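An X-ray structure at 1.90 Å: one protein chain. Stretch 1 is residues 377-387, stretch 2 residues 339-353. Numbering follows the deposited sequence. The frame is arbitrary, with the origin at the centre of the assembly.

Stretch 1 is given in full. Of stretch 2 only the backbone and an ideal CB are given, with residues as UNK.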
# COMPACT_ATOMS: atom_id res chain seq x y z
N GLU B 377 14.35 30.90 -17.51
CA GLU B 377 13.74 31.99 -16.78
C GLU B 377 14.03 31.85 -15.29
O GLU B 377 14.31 32.84 -14.65
CB GLU B 377 12.22 32.05 -17.00
CG GLU B 377 11.69 33.45 -17.28
CD GLU B 377 11.13 34.18 -16.08
OE1 GLU B 377 10.11 33.65 -15.57
OE2 GLU B 377 11.65 35.29 -15.69
N ALA B 378 13.95 30.63 -14.75
CA ALA B 378 14.19 30.43 -13.32
C ALA B 378 15.63 30.75 -12.98
O ALA B 378 15.89 31.41 -11.98
CB ALA B 378 13.84 29.01 -12.88
N LEU B 379 16.56 30.30 -13.82
CA LEU B 379 17.99 30.48 -13.59
C LEU B 379 18.40 31.94 -13.70
O LEU B 379 19.34 32.38 -13.01
CB LEU B 379 18.82 29.61 -14.52
CG LEU B 379 18.81 28.15 -14.06
CD1 LEU B 379 19.20 27.18 -15.18
CD2 LEU B 379 19.73 27.99 -12.85
N ASP B 380 17.67 32.67 -14.55
CA ASP B 380 17.71 34.13 -14.63
C ASP B 380 17.35 34.75 -13.30
O ASP B 380 18.07 35.62 -12.80
CB ASP B 380 16.68 34.65 -15.65
CG ASP B 380 17.23 34.78 -17.05
OD1 ASP B 380 16.43 35.05 -17.99
OD2 ASP B 380 18.44 34.67 -17.32
N ARG B 381 16.21 34.34 -12.76
CA ARG B 381 15.69 34.93 -11.52
C ARG B 381 16.60 34.60 -10.35
O ARG B 381 16.84 35.45 -9.49
CB ARG B 381 14.29 34.41 -11.20
CG ARG B 381 13.21 34.80 -12.19
CD ARG B 381 11.99 33.96 -11.97
NE ARG B 381 10.87 34.27 -12.84
CZ ARG B 381 9.61 33.90 -12.60
NH1 ARG B 381 9.30 33.25 -11.48
NH2 ARG B 381 8.67 34.21 -13.47
N ILE B 382 17.09 33.36 -10.33
CA ILE B 382 18.03 32.91 -9.32
C ILE B 382 19.31 33.74 -9.36
O ILE B 382 19.83 34.05 -8.31
CB ILE B 382 18.30 31.39 -9.46
CG1 ILE B 382 17.06 30.60 -9.03
CG2 ILE B 382 19.52 30.95 -8.59
CD1 ILE B 382 17.18 29.12 -9.27
N GLU B 383 19.77 34.11 -10.56
CA GLU B 383 21.02 34.86 -10.75
C GLU B 383 20.87 36.30 -10.24
O GLU B 383 21.77 36.85 -9.58
CB GLU B 383 21.44 34.83 -12.24
CG GLU B 383 22.77 35.51 -12.57
CD GLU B 383 23.21 35.37 -14.04
OE1 GLU B 383 22.53 34.70 -14.85
OE2 GLU B 383 24.27 35.93 -14.39
N ASP B 384 19.72 36.88 -10.54
CA ASP B 384 19.32 38.18 -9.99
C ASP B 384 19.24 38.19 -8.45
O ASP B 384 19.62 39.17 -7.79
CB ASP B 384 17.98 38.60 -10.57
CG ASP B 384 18.10 39.17 -12.00
OD1 ASP B 384 19.23 39.17 -12.57
OD2 ASP B 384 17.12 39.64 -12.61
N PHE B 385 18.73 37.09 -7.90
CA PHE B 385 18.53 36.95 -6.47
C PHE B 385 19.89 36.80 -5.78
O PHE B 385 20.13 37.38 -4.71
CB PHE B 385 17.63 35.73 -6.23
CG PHE B 385 17.39 35.42 -4.79
CD1 PHE B 385 16.41 36.10 -4.09
CD2 PHE B 385 18.11 34.43 -4.16
CE1 PHE B 385 16.16 35.80 -2.76
CE2 PHE B 385 17.88 34.13 -2.84
CZ PHE B 385 16.89 34.82 -2.13
N LEU B 386 20.80 36.05 -6.42
CA LEU B 386 22.12 35.86 -5.88
C LEU B 386 22.95 37.17 -5.88
O LEU B 386 23.88 37.29 -5.07
CB LEU B 386 22.87 34.78 -6.66
CG LEU B 386 22.35 33.35 -6.49
CD1 LEU B 386 23.36 32.35 -7.07
CD2 LEU B 386 22.03 33.02 -5.04
N ASN B 387 22.62 38.11 -6.76
CA ASN B 387 23.31 39.40 -6.83
C ASN B 387 22.39 40.53 -6.36
O ASN B 387 22.46 41.63 -6.89
CB ASN B 387 23.80 39.68 -8.27
CG ASN B 387 24.63 38.54 -8.86
OD1 ASN B 387 25.52 37.99 -8.22
ND2 ASN B 387 24.33 38.19 -10.11
N UNK B 339 15.44 29.50 4.79
CA UNK B 339 15.20 30.91 4.52
C UNK B 339 15.54 31.27 3.08
O UNK B 339 14.83 32.05 2.46
CB UNK B 339 16.01 31.78 5.48
N UNK B 340 16.61 30.70 2.55
CA UNK B 340 16.96 30.89 1.13
C UNK B 340 15.75 30.58 0.23
O UNK B 340 15.44 31.34 -0.68
CB UNK B 340 18.14 30.00 0.75
N UNK B 341 15.08 29.47 0.51
CA UNK B 341 13.99 28.99 -0.33
C UNK B 341 12.71 29.78 -0.11
O UNK B 341 11.93 29.96 -1.05
CB UNK B 341 13.73 27.51 -0.06
N UNK B 342 12.49 30.24 1.13
CA UNK B 342 11.32 31.05 1.48
C UNK B 342 11.36 32.38 0.73
O UNK B 342 10.36 32.83 0.19
CB UNK B 342 11.26 31.29 2.99
N UNK B 343 12.54 32.98 0.69
CA UNK B 343 12.75 34.30 0.12
C UNK B 343 12.73 34.26 -1.39
O UNK B 343 12.18 35.14 -2.02
CB UNK B 343 14.07 34.89 0.61
N UNK B 344 13.37 33.25 -1.96
CA UNK B 344 13.41 33.08 -3.40
C UNK B 344 11.99 32.85 -3.90
O UNK B 344 11.58 33.39 -4.92
CB UNK B 344 14.33 31.92 -3.80
N UNK B 345 11.23 32.04 -3.17
CA UNK B 345 9.83 31.86 -3.50
C UNK B 345 9.04 33.16 -3.42
O UNK B 345 8.34 33.51 -4.36
CB UNK B 345 9.21 30.82 -2.57
N UNK B 346 9.15 33.90 -2.31
CA UNK B 346 8.31 35.07 -2.12
C UNK B 346 8.73 36.22 -3.05
O UNK B 346 7.88 36.94 -3.53
CB UNK B 346 8.37 35.52 -0.66
N UNK B 347 10.02 36.33 -3.36
CA UNK B 347 10.54 37.48 -4.12
C UNK B 347 10.60 37.20 -5.64
O UNK B 347 10.30 38.08 -6.45
CB UNK B 347 11.93 37.85 -3.61
N UNK B 348 11.03 35.99 -5.99
CA UNK B 348 11.28 35.60 -7.38
C UNK B 348 10.29 34.57 -7.91
O UNK B 348 10.28 34.30 -9.10
CB UNK B 348 12.70 35.05 -7.51
N UNK B 349 9.44 34.04 -7.03
CA UNK B 349 8.44 33.02 -7.37
C UNK B 349 9.10 31.83 -8.09
O UNK B 349 8.57 31.30 -9.08
CB UNK B 349 7.34 33.62 -8.25
N UNK B 350 10.26 31.43 -7.55
CA UNK B 350 10.89 30.15 -7.87
C UNK B 350 10.92 29.28 -6.63
O UNK B 350 11.37 29.71 -5.55
CB UNK B 350 12.30 30.35 -8.42
N UNK B 351 10.43 28.06 -6.80
CA UNK B 351 10.38 27.06 -5.74
C UNK B 351 11.50 26.01 -5.81
O UNK B 351 11.60 25.24 -6.77
CB UNK B 351 9.02 26.35 -5.78
N UNK B 352 12.33 25.99 -4.76
CA UNK B 352 13.33 24.95 -4.53
C UNK B 352 13.09 24.25 -3.18
O UNK B 352 12.28 24.69 -2.36
CB UNK B 352 14.74 25.55 -4.58
N UNK B 353 13.78 23.15 -2.97
CA UNK B 353 13.62 22.37 -1.76
C UNK B 353 14.84 22.60 -0.85
O UNK B 353 15.95 22.37 -1.27
CB UNK B 353 13.45 20.89 -2.09

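The two helices cross with axes 10.8 Å apart at closest and N-to-C directions 112° apart, so stretch 1 meets only some positions of stretch 2.

Position 339 has an ideal CB with nothing of stretch 1 within 5.5 Å; many side chains would suit, and K339 extends without contact.

At 340 the CA-to-CB bond points sideways, yet the ideal CB lies 5.5 Å from F385 CE2. A small residue would leave that gap unfilled, whereas a long apolar or aromatic one could bridge it. The residue is F340, chi1 t. The edge of F385 points at its face, with centroids 5.2 Å apart and planes at 82°; F385 CE2 to F340 CE1 is 3.7 Å. L386 CD2 packs at the ring edge, 3.8 Å from F340 CE1.

Position 341 points away and 342 is out of reach, so stretch 1 sets no preference; they are C341 and E342.

Position 343 points toward stretch 1, its ideal CB 3.9 Å from F385 CZ. The contact demands little beyond CB, so a long polar chain that turns off would serve as well as an apolar one. R343 does so: its CB lies 3.9 Å from F385 CZ, at the ring edge, and its end leads away.

The ideal CB of 344 is 4.2 Å from F385 CZ, with I382 also nearby. Leucine, isoleucine or methionine would all be plausible. The residue is L344, chi1 t and chi2 p. Its CD1 lies over one face of F385, 4.0 Å from the centroid and 24° off the normal, and 4.0 Å from I382 CG1.

Positions 345 and 346 point away and out of reach respectively; they hold L345 and E346.

At 347 CB points toward F385, but its ideal position is 4.8 Å from F385 CE1, so a polar chain could skirt the ring. E347 places OE1 3.8 Å from F385 CE1, near the ring plane.

Position 348 points toward stretch 1, its ideal CB 4.1 Å from R381 CB and 5.1 Å from F385 CB. With the D384 carboxylate farther out, a long chain with an apolar stem and a basic end fits well, though methionine or glutamine could also pack here. K348 sets CG 3.9 Å from F385 CB. Its NZ is 4.4 Å from D384 OD2, beyond a salt bridge; water 1 links them, 2.8 Å from K348 NZ and 2.8 Å from D384 OD2. The backbone K348 O accepts a weak bond from R381 NH1 (2.8 Å, 120°).

Position 349 has positive phi (53/43) just after the helix, which favours glycine or asparagine but tolerates others. K349 turns from stretch 1, its NZ bonding E346 O at 2.8 Å.

The CB of 350 faces A378, I382 and the R381 stem, calling for a compact apolar group. V350 puts CG2 3.6 Å from R381 CD and CG1 4.2 Å from A378 CB.

Position 351, out of reach, is A351. Position 352 points toward stretch 1 from farther off, favouring a long apolar chain: L352 CD1 is 4.2 Å from I382 CD1. Position 353, unconstrained here, is V353.

Stretch 2 339-353: KFCERLLEEKKVALV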
# COMPACT_ATOMS: atom_id res chain seq x y z
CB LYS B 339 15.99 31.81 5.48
CG LYS B 339 15.65 31.61 6.98
CD LYS B 339 16.40 32.68 7.86
CE LYS B 339 16.37 32.40 9.39
NZ LYS B 339 17.02 33.52 10.18
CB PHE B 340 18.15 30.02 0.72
CG PHE B 340 18.64 30.27 -0.70
CD1 PHE B 340 19.76 31.05 -0.93
CD2 PHE B 340 17.97 29.70 -1.79
CE1 PHE B 340 20.23 31.28 -2.24
CE2 PHE B 340 18.43 29.93 -3.10
CZ PHE B 340 19.56 30.71 -3.32
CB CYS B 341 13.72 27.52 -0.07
SG CYS B 341 15.05 26.47 -0.65
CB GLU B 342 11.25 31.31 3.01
CG GLU B 342 10.70 30.12 3.81
CD GLU B 342 10.69 30.36 5.34
OE1 GLU B 342 11.21 31.40 5.82
OE2 GLU B 342 10.15 29.47 6.06
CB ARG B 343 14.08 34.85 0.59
CG ARG B 343 14.12 35.16 2.08
CD ARG B 343 15.49 35.59 2.61
NE ARG B 343 15.51 35.42 4.08
CZ ARG B 343 15.34 36.38 4.99
NH1 ARG B 343 15.16 37.66 4.63
NH2 ARG B 343 15.37 36.06 6.28
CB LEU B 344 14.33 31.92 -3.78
CG LEU B 344 14.49 31.61 -5.27
CD1 LEU B 344 15.38 32.60 -5.95
CD2 LEU B 344 15.04 30.23 -5.45
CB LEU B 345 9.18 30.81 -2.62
CG LEU B 345 7.71 30.51 -2.95
CD1 LEU B 345 7.51 30.00 -4.40
CD2 LEU B 345 7.14 29.52 -1.96
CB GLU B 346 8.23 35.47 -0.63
CG GLU B 346 9.36 36.38 -0.12
CD GLU B 346 9.56 36.41 1.43
OE1 GLU B 346 10.50 37.12 1.89
OE2 GLU B 346 8.81 35.72 2.20
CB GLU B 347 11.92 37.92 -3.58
CG GLU B 347 11.93 38.34 -2.10
CD GLU B 347 13.32 38.70 -1.53
OE1 GLU B 347 14.24 39.00 -2.33
OE2 GLU B 347 13.49 38.70 -0.27
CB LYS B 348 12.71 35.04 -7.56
CG LYS B 348 13.86 36.04 -7.36
CD LYS B 348 13.71 37.31 -8.21
CE LYS B 348 14.87 38.23 -7.97
NZ LYS B 348 14.84 39.37 -8.91
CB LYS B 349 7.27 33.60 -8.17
CG LYS B 349 6.95 35.08 -7.93
CD LYS B 349 6.22 35.35 -6.64
CE LYS B 349 5.80 36.82 -6.54
NZ LYS B 349 6.85 37.73 -5.97
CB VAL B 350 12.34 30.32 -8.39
CG1 VAL B 350 12.93 28.94 -8.75
CG2 VAL B 350 12.38 31.27 -9.57
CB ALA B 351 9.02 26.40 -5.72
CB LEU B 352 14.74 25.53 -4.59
CG LEU B 352 15.11 26.39 -5.81
CD1 LEU B 352 16.41 27.15 -5.61
CD2 LEU B 352 15.20 25.55 -7.03
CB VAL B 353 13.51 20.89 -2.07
CG1 VAL B 353 13.21 20.11 -0.80
CG2 VAL B 353 12.42 20.64 -3.14
O HOH W 1 14.69 38.56 -11.61
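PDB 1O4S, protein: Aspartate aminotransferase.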